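Putative aliphatic sulfonates-binding protein (Escherichia coli, PDB 2X26) probably serves as the periplasmic binding protein that captures aliphatic sulfonates for uptake by an ABC-type transporter. Local coordinates at residues A86-V91 / W156-P161; S95-V100 / R173-G178; D73-G78 / A190-A195; Y194-G199 / Q286-E291. One frame throughout, in Å; residues are numbered along the deposited sequence.

Interaction 1: A86-V91 / W156-P161; sequences AEVILV and WAIWDP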
loop_
_atom_site.group_PDB
_atom_site.type_symbol
_atom_site.label_atom_id
_atom_site.label_comp_id
_atom_site.label_asym_id
_atom_site.label_seq_id
_atom_site.Cartn_x
_atom_site.Cartn_y
_atom_site.Cartn_z
ATOM N N ALA A 86 -8.861 -3.012 -8.865
ATOM C CA ALA A 86 -9.115 -3.374 -7.485
ATOM C C ALA A 86 -9.741 -2.213 -6.680
ATOM O O ALA A 86 -10.082 -2.361 -5.516
ATOM C CB ALA A 86 -7.764 -3.772 -6.877
ATOM N N GLU A 87 -9.867 -1.034 -7.282
ATOM C CA GLU A 87 -10.365 0.154 -6.562
ATOM C C GLU A 87 -11.587 0.658 -7.361
ATOM O O GLU A 87 -11.439 1.040 -8.484
ATOM C CB GLU A 87 -9.216 1.183 -6.520
ATOM C CG GLU A 87 -9.468 2.441 -5.690
ATOM C CD GLU A 87 -8.997 2.251 -4.231
ATOM O OE1 GLU A 87 -7.879 1.724 -4.056
ATOM O OE2 GLU A 87 -9.743 2.627 -3.307
ATOM N N VAL A 88 -12.789 0.632 -6.779
ATOM C CA VAL A 88 -14.043 0.810 -7.550
ATOM C C VAL A 88 -15.117 1.708 -6.931
ATOM O O VAL A 88 -15.114 1.957 -5.722
ATOM C CB VAL A 88 -14.674 -0.576 -7.814
ATOM C CG1 VAL A 88 -13.687 -1.477 -8.575
ATOM C CG2 VAL A 88 -15.141 -1.232 -6.462
ATOM N N ILE A 89 -16.032 2.195 -7.778
ATOM C CA ILE A 89 -17.327 2.695 -7.338
ATOM C C ILE A 89 -18.387 1.671 -7.756
ATOM O O ILE A 89 -18.486 1.323 -8.959
ATOM C CB ILE A 89 -17.631 4.064 -7.990
ATOM C CG1 ILE A 89 -16.551 5.074 -7.635
ATOM C CG2 ILE A 89 -19.047 4.579 -7.586
ATOM C CD1 ILE A 89 -16.719 6.474 -8.363
ATOM N N LEU A 90 -19.124 1.159 -6.777
ATOM C CA LEU A 90 -20.164 0.184 -7.028
ATOM C C LEU A 90 -21.525 0.792 -6.967
ATOM O O LEU A 90 -21.806 1.629 -6.106
ATOM C CB LEU A 90 -20.143 -0.890 -5.951
ATOM C CG LEU A 90 -18.926 -1.799 -5.859
ATOM C CD1 LEU A 90 -19.061 -2.616 -4.583
ATOM C CD2 LEU A 90 -18.807 -2.741 -7.106
ATOM N N VAL A 91 -22.393 0.309 -7.840
ATOM C CA VAL A 91 -23.824 0.632 -7.757
ATOM C C VAL A 91 -24.553 -0.661 -7.874
ATOM O O VAL A 91 -23.931 -1.665 -8.204
ATOM C CB VAL A 91 -24.283 1.600 -8.885
ATOM C CG1 VAL A 91 -23.556 2.945 -8.720
ATOM C CG2 VAL A 91 -23.923 1.012 -10.281
ATOM N N TRP A 156 -21.130 3.051 -3.582
ATOM C CA TRP A 156 -20.142 2.772 -2.544
ATOM C C TRP A 156 -18.769 2.734 -3.220
ATOM O O TRP A 156 -18.502 1.922 -4.131
ATOM C CB TRP A 156 -20.447 1.445 -1.829
ATOM C CG TRP A 156 -19.495 1.051 -0.718
ATOM C CD1 TRP A 156 -18.741 1.875 0.042
ATOM C CD2 TRP A 156 -19.286 -0.265 -0.206
ATOM N NE1 TRP A 156 -18.025 1.153 0.974
ATOM C CE2 TRP A 156 -18.355 -0.165 0.840
ATOM C CE3 TRP A 156 -19.764 -1.532 -0.570
ATOM C CZ2 TRP A 156 -17.891 -1.273 1.544
ATOM C CZ3 TRP A 156 -19.308 -2.643 0.147
ATOM C CH2 TRP A 156 -18.386 -2.500 1.180
ATOM N N ALA A 157 -17.910 3.646 -2.809
ATOM C CA ALA A 157 -16.548 3.652 -3.353
ATOM C C ALA A 157 -15.692 2.918 -2.342
ATOM O O ALA A 157 -15.673 3.275 -1.155
ATOM C CB ALA A 157 -16.071 5.087 -3.568
ATOM N N ILE A 158 -15.050 1.840 -2.795
ATOM C CA ILE A 158 -14.361 0.896 -1.900
ATOM C C ILE A 158 -13.256 0.118 -2.601
ATOM O O ILE A 158 -13.207 0.047 -3.837
ATOM C CB ILE A 158 -15.432 -0.099 -1.259
ATOM C CG1 ILE A 158 -14.846 -0.903 -0.068
ATOM C CG2 ILE A 158 -16.063 -0.970 -2.323
ATOM C CD1 ILE A 158 -14.377 -0.035 1.105
ATOM N N TRP A 159 -12.327 -0.427 -1.799
ATOM C CA TRP A 159 -11.208 -1.214 -2.283
ATOM C C TRP A 159 -11.417 -2.725 -2.071
ATOM O O TRP A 159 -12.349 -3.159 -1.383
ATOM C CB TRP A 159 -9.916 -0.761 -1.596
ATOM C CG TRP A 159 -9.975 -0.774 -0.093
ATOM C CD1 TRP A 159 -9.596 -1.771 0.733
ATOM C CD2 TRP A 159 -10.431 0.313 0.759
ATOM N NE1 TRP A 159 -9.784 -1.399 2.064
ATOM C CE2 TRP A 159 -10.279 -0.114 2.098
ATOM C CE3 TRP A 159 -10.898 1.620 0.506
ATOM C CZ2 TRP A 159 -10.617 0.709 3.209
ATOM C CZ3 TRP A 159 -11.213 2.444 1.617
ATOM C CH2 TRP A 159 -11.098 1.977 2.928
ATOM N N ASP A 160 -10.566 -3.515 -2.704
ATOM C CA ASP A 160 -10.551 -4.973 -2.487
ATOM C C ASP A 160 -9.895 -5.262 -1.129
ATOM O O ASP A 160 -8.884 -4.624 -0.761
ATOM C CB ASP A 160 -9.727 -5.604 -3.610
ATOM C CG ASP A 160 -10.521 -6.502 -4.521
ATOM O OD1 ASP A 160 -11.639 -6.935 -4.124
ATOM O OD2 ASP A 160 -9.935 -6.862 -5.611
ATOM N N PRO A 161 -10.360 -6.293 -0.425
ATOM C CA PRO A 161 -11.284 -7.362 -0.883
ATOM C C PRO A 161 -12.784 -7.123 -0.636
ATOM O O PRO A 161 -13.601 -7.985 -0.977
ATOM C CB PRO A 161 -10.836 -8.556 -0.014
ATOM C CG PRO A 161 -10.534 -7.878 1.339
ATOM C CD PRO A 161 -9.651 -6.712 0.811
#
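V88 and I158 form a hydrogen-bonded antiparallel pair, V88 N lying 3.0 Å from I158 O and I158 N 2.9 Å from V88 O. L90 and W156 form the next such pair, where L90 N reaches W156 O at 2.8 Å. The face with these four residues is closely packed: L90 CD1 touches I158 CG2 at 4.1 Å, and I158 CB sits over one face of the W156 indole, toward its rim. Leucine, beta-branched valine and isoleucine and the large indole suit this buried layer. On the other face A157 is small enough to let I89 CG1 lie 4.1 Å from its CB, but the packing opens toward the partly exposed E87 and W159. A bend in E87 (chi2 91°) turns CD aside, and OE2 lies at the edge of the indole, 3.8 Å from W159 CB, while hydrogen-bonded to S115 OG. An alanine at E87 would probably leave the S115 hydroxyl without this acceptor and open a gap beside W159. The two strands are inner members of a five-stranded mixed sheet, flanked by strands 107-110 and 172-177; helices 162-169 and 141-149 cover the L90 and W156 face, and helix 115-126 packs on I89 and W159.

Interaction 2: S95-V100 / R173-G178; sequences SPIKTV and RVLKDG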
loop_
_atom_site.group_PDB
_atom_site.type_symbol
_atom_site.label_atom_id
_atom_site.label_comp_id
_atom_site.label_asym_id
_atom_site.label_seq_id
_atom_site.Cartn_x
_atom_site.Cartn_y
_atom_site.Cartn_z
ATOM N N SER A 95 -29.334 -0.363 -11.357
ATOM C CA SER A 95 -29.377 1.065 -11.071
ATOM C C SER A 95 -29.495 1.853 -12.378
ATOM O O SER A 95 -28.798 1.528 -13.341
ATOM C CB SER A 95 -28.076 1.512 -10.394
ATOM O OG SER A 95 -28.145 2.915 -10.191
ATOM N N PRO A 96 -30.337 2.904 -12.400
ATOM C CA PRO A 96 -30.367 3.840 -13.538
ATOM C C PRO A 96 -29.091 4.659 -13.659
ATOM O O PRO A 96 -28.884 5.305 -14.682
ATOM C CB PRO A 96 -31.538 4.764 -13.208
ATOM C CG PRO A 96 -31.668 4.718 -11.740
ATOM C CD PRO A 96 -31.252 3.314 -11.312
ATOM N N ILE A 97 -28.234 4.646 -12.636
ATOM C CA ILE A 97 -26.902 5.288 -12.725
ATOM C C ILE A 97 -25.971 4.471 -13.649
ATOM O O ILE A 97 -25.577 3.327 -13.324
ATOM C CB ILE A 97 -26.277 5.446 -11.302
ATOM C CG1 ILE A 97 -27.239 6.173 -10.349
ATOM C CG2 ILE A 97 -24.945 6.158 -11.351
ATOM C CD1 ILE A 97 -26.894 5.903 -8.833
ATOM N N LYS A 98 -25.611 5.063 -14.798
ATOM C CA LYS A 98 -24.827 4.342 -15.797
ATOM C C LYS A 98 -23.428 4.916 -15.955
ATOM O O LYS A 98 -22.523 4.222 -16.429
ATOM C CB LYS A 98 -25.561 4.283 -17.147
ATOM C CG LYS A 98 -25.047 3.182 -18.099
ATOM C CD LYS A 98 -26.212 2.475 -18.849
ATOM C CE LYS A 98 -25.658 1.518 -19.913
ATOM N NZ LYS A 98 -26.576 1.415 -21.076
ATOM N N THR A 99 -23.238 6.170 -15.530
ATOM C CA THR A 99 -21.926 6.824 -15.631
ATOM C C THR A 99 -21.618 7.560 -14.348
ATOM O O THR A 99 -22.502 7.798 -13.542
ATOM C CB THR A 99 -21.907 7.881 -16.759
ATOM O OG1 THR A 99 -22.876 8.884 -16.455
ATOM C CG2 THR A 99 -22.174 7.247 -18.113
ATOM N N VAL A 100 -20.376 7.983 -14.164
ATOM C CA VAL A 100 -20.051 8.758 -12.950
ATOM C C VAL A 100 -20.824 10.086 -12.887
ATOM O O VAL A 100 -21.233 10.561 -11.837
ATOM C CB VAL A 100 -18.530 9.041 -12.902
ATOM C CG1 VAL A 100 -18.246 10.013 -11.795
ATOM C CG2 VAL A 100 -17.797 7.718 -12.657
ATOM N N ARG A 173 -22.582 -3.833 -9.528
ATOM C CA ARG A 173 -21.907 -3.554 -10.771
ATOM C C ARG A 173 -20.868 -2.444 -10.522
ATOM O O ARG A 173 -21.076 -1.484 -9.737
ATOM C CB ARG A 173 -22.975 -3.176 -11.814
ATOM C CG ARG A 173 -22.659 -2.106 -12.832
ATOM C CD ARG A 173 -23.715 -2.107 -13.956
ATOM N NE ARG A 173 -24.925 -1.345 -13.677
ATOM C CZ ARG A 173 -25.050 -0.016 -13.752
ATOM N NH1 ARG A 173 -24.028 0.765 -14.059
ATOM N NH2 ARG A 173 -26.222 0.533 -13.465
ATOM N N VAL A 174 -19.720 -2.619 -11.129
ATOM C CA VAL A 174 -18.690 -1.569 -11.103
ATOM C C VAL A 174 -19.130 -0.419 -12.036
ATOM O O VAL A 174 -19.231 -0.606 -13.252
ATOM C CB VAL A 174 -17.345 -2.153 -11.495
ATOM C CG1 VAL A 174 -16.280 -1.051 -11.698
ATOM C CG2 VAL A 174 -16.872 -3.124 -10.441
ATOM N N LEU A 175 -19.402 0.754 -11.471
ATOM C CA LEU A 175 -19.683 1.958 -12.270
ATOM C C LEU A 175 -18.396 2.542 -12.845
ATOM O O LEU A 175 -18.373 3.080 -13.962
ATOM C CB LEU A 175 -20.356 3.004 -11.381
ATOM C CG LEU A 175 -20.770 4.318 -12.045
ATOM C CD1 LEU A 175 -21.945 4.057 -12.895
ATOM C CD2 LEU A 175 -21.070 5.316 -10.941
ATOM N N LYS A 176 -17.323 2.451 -12.073
ATOM C CA LYS A 176 -16.063 3.102 -12.441
ATOM C C LYS A 176 -14.950 2.416 -11.677
ATOM O O LYS A 176 -15.115 2.160 -10.513
ATOM C CB LYS A 176 -16.159 4.588 -12.054
ATOM C CG LYS A 176 -14.928 5.428 -12.329
ATOM C CD LYS A 176 -14.641 5.502 -13.769
ATOM C CE LYS A 176 -13.522 6.532 -13.955
ATOM N NZ LYS A 176 -13.175 6.663 -15.367
ATOM N N ASP A 177 -13.841 2.092 -12.344
ATOM C CA ASP A 177 -12.646 1.652 -11.587
ATOM C C ASP A 177 -11.519 2.649 -11.827
ATOM O O ASP A 177 -11.734 3.715 -12.433
ATOM C CB ASP A 177 -12.265 0.193 -11.888
ATOM C CG ASP A 177 -11.729 -0.007 -13.302
ATOM O OD1 ASP A 177 -11.339 0.981 -13.991
ATOM O OD2 ASP A 177 -11.662 -1.173 -13.756
ATOM N N GLY A 178 -10.319 2.323 -11.370
ATOM C CA GLY A 178 -9.252 3.333 -11.400
ATOM C C GLY A 178 -8.505 3.430 -12.708
ATOM O O GLY A 178 -7.462 4.134 -12.787
#
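R173 closes both of its terminal nitrogens on a single backbone oxygen, I97 O, with NH2 at 2.9 Å and NH1 at 3.1 Å from it. The grip belongs to the edge strand 172-177 of a five-stranded mixed sheet, which turns a corner at L175; there L175 and K176 both face I89 of the neighbouring strand, a classic beta bulge. I97 O lies almost in the guanidinium plane, at its end. Neither bond is straight, with N-H...O angles of 149° and 139°, as expected when two donors converge on one acceptor. NH1 approaches in the plane of the carbonyl, whereas NH2 stands above it. S95 O is also near NH2, but the angle is too poor for a hydrogen bond. A bend at chi3 (85°) turns NE out of line with the chain before it, and NE is hydrogen-bonded to E93 O. Arginine suits the place because its flat end carries N-H groups in several directions, here to the carbonyls of I97 and E93. The loop is shaped by an ST turn, in which S95 OG accepts from I97 N at 3.0 Å, and by D102, whose OD2 accepts from the backbone nitrogens of K98 and T99. Two residues on from the arginine, L175 lays its two methyls along the loop: CD1 rests 3.5 Å from K98 C, and I97 CG2, crossing at about a right angle, lies 4.0 Å from CD1. K176 NZ is hydrogen-bonded to Q126 OE1, leaving the aliphatic root for V100, whose CG2 packs 3.6 Å from K176 CB.

Interaction 3: D73-G78 / A190-A195; sequences DLVYVG and AARPYA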
loop_
_atom_site.group_PDB
_atom_site.type_symbol
_atom_site.label_atom_id
_atom_site.label_comp_id
_atom_site.label_asym_id
_atom_site.label_seq_id
_atom_site.Cartn_x
_atom_site.Cartn_y
_atom_site.Cartn_z
ATOM N N ASP A 73 9.875 12.185 8.704
ATOM C CA ASP A 73 10.955 12.139 7.703
ATOM C C ASP A 73 11.009 10.752 7.033
ATOM O O ASP A 73 12.055 10.319 6.546
ATOM C CB ASP A 73 12.309 12.497 8.319
ATOM C CG ASP A 73 13.423 12.706 7.256
ATOM O OD1 ASP A 73 13.135 13.029 6.070
ATOM O OD2 ASP A 73 14.609 12.535 7.624
ATOM N N LEU A 74 9.873 10.098 6.929
ATOM C CA LEU A 74 9.841 8.727 6.380
ATOM C C LEU A 74 10.036 8.731 4.885
ATOM O O LEU A 74 9.429 9.546 4.196
ATOM C CB LEU A 74 8.496 8.134 6.661
ATOM C CG LEU A 74 8.122 8.236 8.115
ATOM C CD1 LEU A 74 6.693 7.664 8.247
ATOM C CD2 LEU A 74 9.116 7.452 8.995
ATOM N N VAL A 75 10.875 7.844 4.370
ATOM C CA VAL A 75 11.261 7.897 2.958
ATOM C C VAL A 75 10.606 6.761 2.212
ATOM O O VAL A 75 10.415 5.657 2.787
ATOM C CB VAL A 75 12.782 7.828 2.777
ATOM C CG1 VAL A 75 13.422 9.089 3.347
ATOM C CG2 VAL A 75 13.408 6.589 3.408
ATOM N N TYR A 76 10.281 7.018 0.934
ATOM C CA TYR A 76 9.776 5.976 0.048
ATOM C C TYR A 76 10.972 5.176 -0.463
ATOM O O TYR A 76 11.827 5.715 -1.184
ATOM C CB TYR A 76 9.069 6.611 -1.144
ATOM C CG TYR A 76 7.891 7.495 -0.808
ATOM C CD1 TYR A 76 6.585 6.961 -0.697
ATOM C CD2 TYR A 76 8.050 8.845 -0.661
ATOM C CE1 TYR A 76 5.477 7.784 -0.403
ATOM C CE2 TYR A 76 6.961 9.694 -0.358
ATOM C CZ TYR A 76 5.676 9.150 -0.230
ATOM O OH TYR A 76 4.590 9.968 0.047
ATOM N N VAL A 77 11.047 3.919 -0.076
ATOM C CA VAL A 77 12.139 3.066 -0.503
ATOM C C VAL A 77 11.790 2.223 -1.748
ATOM O O VAL A 77 12.699 1.761 -2.441
ATOM C CB VAL A 77 12.721 2.141 0.623
ATOM C CG1 VAL A 77 13.561 2.952 1.679
ATOM C CG2 VAL A 77 11.624 1.236 1.259
ATOM N N GLY A 78 10.505 2.011 -2.022
ATOM C CA GLY A 78 10.103 1.144 -3.142
ATOM C C GLY A 78 8.665 1.407 -3.500
ATOM O O GLY A 78 7.870 1.816 -2.657
ATOM N N ALA A 190 10.570 3.491 4.979
ATOM C CA ALA A 190 11.471 3.291 6.107
ATOM C C ALA A 190 11.881 4.622 6.657
ATOM O O ALA A 190 11.709 5.610 6.004
ATOM C CB ALA A 190 12.721 2.540 5.658
ATOM N N ALA A 191 12.458 4.643 7.863
ATOM C CA ALA A 191 13.150 5.842 8.314
ATOM C C ALA A 191 14.437 6.060 7.513
ATOM O O ALA A 191 15.136 5.095 7.137
ATOM C CB ALA A 191 13.454 5.736 9.806
ATOM N N ARG A 192 14.734 7.327 7.204
ATOM C CA ARG A 192 15.891 7.593 6.377
ATOM C C ARG A 192 17.217 7.028 6.910
ATOM O O ARG A 192 17.997 6.455 6.146
ATOM C CB ARG A 192 15.978 9.060 5.996
ATOM C CG ARG A 192 17.102 9.376 5.000
ATOM C CD ARG A 192 17.313 10.880 4.909
ATOM N NE ARG A 192 16.037 11.585 4.790
ATOM C CZ ARG A 192 15.491 11.923 3.628
ATOM N NH1 ARG A 192 16.114 11.600 2.482
ATOM N NH2 ARG A 192 14.301 12.543 3.606
ATOM N N PRO A 193 17.468 7.124 8.220
ATOM C CA PRO A 193 18.762 6.629 8.679
ATOM C C PRO A 193 18.876 5.126 8.495
ATOM O O PRO A 193 19.973 4.628 8.184
ATOM C CB PRO A 193 18.750 6.987 10.181
ATOM C CG PRO A 193 17.916 8.148 10.263
ATOM C CD PRO A 193 16.779 7.868 9.290
ATOM N N TYR A 194 17.763 4.395 8.637
ATOM C CA TYR A 194 17.813 2.938 8.475
ATOM C C TYR A 194 18.046 2.568 7.033
ATOM O O TYR A 194 18.772 1.628 6.768
ATOM C CB TYR A 194 16.497 2.271 8.916
ATOM C CG TYR A 194 16.498 0.752 8.996
ATOM C CD1 TYR A 194 16.894 0.100 10.169
ATOM C CD2 TYR A 194 16.087 -0.041 7.913
ATOM C CE1 TYR A 194 16.884 -1.300 10.280
ATOM C CE2 TYR A 194 16.104 -1.464 8.006
ATOM C CZ TYR A 194 16.485 -2.082 9.191
ATOM O OH TYR A 194 16.453 -3.470 9.317
ATOM N N ALA A 195 17.411 3.298 6.119
ATOM C CA ALA A 195 17.577 3.022 4.699
ATOM C C ALA A 195 19.042 3.332 4.288
ATOM O O ALA A 195 19.642 2.550 3.534
ATOM C CB ALA A 195 16.608 3.861 3.909
#
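V75 and A190 meet as an antiparallel hydrogen-bonded pair, V75 N giving a bond of 2.9 Å to A190 O and A190 N returning one of 3.1 Å to V75 O. Just beyond this pair the strand of A190 ends in a helix: A191 holds the N-cap position, and its carbonyl O accepts from A195 N in the first turn. The change of course carries R192 back over the segment 73-78. Its guanidinium meets the D73 carboxylate edge on in a salt bridge, the planes 28° apart. NH2 bonds OD1 of D73 at 2.8 Å, nearly straight at 174° and on the syn side of the oxygen, while NE makes a longer, weak bond to OD2. The chain turns at chi3 (-46°), which sets NE out of line with the extended part of the side chain. V75 CG1 lies 3.5 Å above the guanidinium plane, over its centre, with R192 CZ beneath it, and NH2 has a second acceptor in Q282 O. An alanine at R192 would probably leave the D73 carboxylate without this counter-charge and take the flat guanidinium off V75 CG1. Further along, V77 CG1 rests against two small residues, 4.1 Å from A190 CB and 3.9 Å from A195 CB; the single methyls of the two alanines let strand and helix come this close to the valine. Next to this, V77 and G78 both face Y188, a classic beta bulge. Strand 186-191 runs antiparallel between strands 56-59 and 74-80, giving the strand order 2-1-3-5-4 characteristic of one lobe of a type II periplasmic binding protein.

Interaction 4: Y194-G199 / Q286-E291; sequences YAEKNG and QPTQLE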
loop_
_atom_site.group_PDB
_atom_site.type_symbol
_atom_site.label_atom_id
_atom_site.label_comp_id
_atom_site.label_asym_id
_atom_site.label_seq_id
_atom_site.Cartn_x
_atom_site.Cartn_y
_atom_site.Cartn_z
ATOM N N TYR A 194 17.763 4.395 8.637
ATOM C CA TYR A 194 17.813 2.938 8.475
ATOM C C TYR A 194 18.046 2.568 7.033
ATOM O O TYR A 194 18.772 1.628 6.768
ATOM C CB TYR A 194 16.497 2.271 8.916
ATOM C CG TYR A 194 16.498 0.752 8.996
ATOM C CD1 TYR A 194 16.894 0.100 10.169
ATOM C CD2 TYR A 194 16.087 -0.041 7.913
ATOM C CE1 TYR A 194 16.884 -1.300 10.280
ATOM C CE2 TYR A 194 16.104 -1.464 8.006
ATOM C CZ TYR A 194 16.485 -2.082 9.191
ATOM O OH TYR A 194 16.453 -3.470 9.317
ATOM N N ALA A 195 17.411 3.298 6.119
ATOM C CA ALA A 195 17.577 3.022 4.699
ATOM C C ALA A 195 19.042 3.332 4.288
ATOM O O ALA A 195 19.642 2.550 3.534
ATOM C CB ALA A 195 16.608 3.861 3.909
ATOM N N GLU A 196 19.582 4.454 4.785
ATOM C CA GLU A 196 20.942 4.852 4.405
ATOM C C GLU A 196 22.015 3.923 4.970
ATOM O O GLU A 196 23.017 3.642 4.283
ATOM C CB GLU A 196 21.193 6.321 4.757
ATOM C CG GLU A 196 20.389 7.269 3.856
ATOM C CD GLU A 196 21.042 7.446 2.493
ATOM O OE1 GLU A 196 22.281 7.292 2.407
ATOM O OE2 GLU A 196 20.320 7.747 1.520
ATOM N N LYS A 197 21.792 3.422 6.181
ATOM C CA LYS A 197 22.697 2.506 6.851
ATOM C C LYS A 197 22.621 1.109 6.258
ATOM O O LYS A 197 23.604 0.362 6.316
ATOM C CB LYS A 197 22.303 2.397 8.326
ATOM C CG LYS A 197 23.222 1.474 9.087
ATOM C CD LYS A 197 23.245 1.753 10.559
ATOM C CE LYS A 197 24.671 1.507 11.094
ATOM N NZ LYS A 197 24.742 1.599 12.585
ATOM N N ASN A 198 21.438 0.727 5.753
ATOM C CA ASN A 198 21.212 -0.665 5.355
ATOM C C ASN A 198 20.750 -0.802 3.899
ATOM O O ASN A 198 19.906 -1.639 3.577
ATOM C CB ASN A 198 20.191 -1.340 6.291
ATOM C CG ASN A 198 20.629 -1.306 7.759
ATOM O OD1 ASN A 198 21.575 -1.973 8.120
ATOM N ND2 ASN A 198 19.921 -0.541 8.603
ATOM N N GLY A 199 21.366 -0.025 3.015
ATOM C CA GLY A 199 20.904 0.075 1.613
ATOM C C GLY A 199 20.837 -1.231 0.858
ATOM O O GLY A 199 19.807 -1.536 0.253
ATOM N N GLN A 286 16.973 7.423 -2.842
ATOM C CA GLN A 286 17.813 6.950 -3.941
ATOM C C GLN A 286 18.585 5.724 -3.443
ATOM O O GLN A 286 19.356 5.813 -2.469
ATOM C CB GLN A 286 18.762 8.063 -4.392
ATOM C CG GLN A 286 18.027 9.287 -4.920
ATOM C CD GLN A 286 17.371 9.030 -6.270
ATOM O OE1 GLN A 286 18.069 8.831 -7.264
ATOM N NE2 GLN A 286 16.030 9.051 -6.319
ATOM N N PRO A 287 18.369 4.567 -4.089
ATOM C CA PRO A 287 18.964 3.360 -3.556
ATOM C C PRO A 287 20.499 3.461 -3.539
ATOM O O PRO A 287 21.106 4.000 -4.485
ATOM C CB PRO A 287 18.470 2.269 -4.507
ATOM C CG PRO A 287 17.199 2.812 -5.048
ATOM C CD PRO A 287 17.354 4.277 -5.142
ATOM N N THR A 288 21.082 2.988 -2.444
ATOM C CA THR A 288 22.522 2.965 -2.246
ATOM C C THR A 288 22.856 1.615 -1.697
ATOM O O THR A 288 21.978 0.855 -1.250
ATOM C CB THR A 288 22.947 3.983 -1.195
ATOM O OG1 THR A 288 22.209 3.742 0.028
ATOM C CG2 THR A 288 22.693 5.394 -1.688
ATOM N N GLN A 289 24.144 1.298 -1.717
ATOM C CA GLN A 289 24.645 0.092 -1.098
ATOM C C GLN A 289 25.901 0.431 -0.295
ATOM O O GLN A 289 26.923 -0.244 -0.437
ATOM C CB GLN A 289 24.995 -0.957 -2.145
ATOM C CG GLN A 289 23.854 -1.424 -2.980
ATOM C CD GLN A 289 24.332 -2.251 -4.140
ATOM O OE1 GLN A 289 24.159 -1.865 -5.291
ATOM N NE2 GLN A 289 24.963 -3.388 -3.843
ATOM N N LEU A 290 25.790 1.470 0.539
ATOM C CA LEU A 290 26.893 1.937 1.398
ATOM C C LEU A 290 27.480 0.824 2.261
ATOM O O LEU A 290 26.781 0.238 3.086
ATOM C CB LEU A 290 26.429 3.100 2.285
ATOM C CG LEU A 290 26.083 4.476 1.690
ATOM C CD1 LEU A 290 25.771 5.480 2.825
ATOM C CD2 LEU A 290 27.174 5.043 0.735
ATOM N N GLU A 291 28.761 0.521 2.039
ATOM C CA GLU A 291 29.546 -0.367 2.921
ATOM C C GLU A 291 29.854 0.315 4.259
ATOM O O GLU A 291 30.307 1.471 4.303
ATOM C CB GLU A 291 30.849 -0.808 2.222
ATOM C CG GLU A 291 30.678 -1.959 1.180
ATOM C CD GLU A 291 31.301 -1.650 -0.199
ATOM O OE1 GLU A 291 32.054 -0.646 -0.344
ATOM O OE2 GLU A 291 31.024 -2.411 -1.158
HETATM O O HOH W 1 20.300 7.797 -0.948
HETATM O O HOH W 2 23.172 2.240 2.086
#
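L290 lays its CD1 methyl against the carbonyl of E196, 3.6 Å from E196 O, and in the conformer given the E196 side chain crosses it obliquely. The CG of L290 stands anti to its own carbonyl carbon (chi1 -68°), 4.1 Å from E196 O, and leucine sets an apolar methyl beside the last turn of the helix. No direct hydrogen bond joins the two segments; water 2 does so instead. It donates to E196 O at 2.6 Å, accepts from L290 N at 3.1 Å and lies 2.7 Å from T288 OG1, with a weak bond from G199 N completing its surroundings. The small, polar threonine suits a place beside this water. This irregular segment of the C-terminal tail, following helix 255-270, packs on a helix-helix junction of one lobe of the type II binding-protein fold, where N198 separates helix 192-197 from helix 199-218. There the backbone of G199 approaches the tail closely: its CA makes a CA-H...O contact of 3.2 Å with T288 O. A CB here would point at T288 O and come too close to it, consistent with a glycine at this position; T288 O also receives a weak hydrogen bond from Q203 NE2. Water 1 lies between E196 OE2 and Q286 O, but the E196 side chain has two conformers and the distance to OE2 is very short, so this bridge is doubtful. N198 turns back on its own helix, where ND2 sits 3.4 Å above the centre of the Y194 ring and reaches Y194 O at 3.1 Å, in the carbonyl plane and on a lone pair. The backbone N of N198 bonds that same oxygen.

How the interactions relate
Interactions 1 and 2 lie in one lobe, their centres 10 Å apart, and share a sheet: I89 O is 2.7 Å from L175 N and V91 O 2.9 Å from R173 N, both probable hydrogen bonds between neighbouring strands. Interactions 3 and 4 lie on the other side of the chain's centre, also 10 Å apart, and share helix 192-197. Interactions 1 and 3 have centres 30 Å apart, and 2 and 4 are 45 Å apart. The chain passes between the two sheets from strand 74-80 to 87-92 and again from 172-177 to 186-191. In type II binding proteins the solute is held in the cleft between such lobes, which is probably so here.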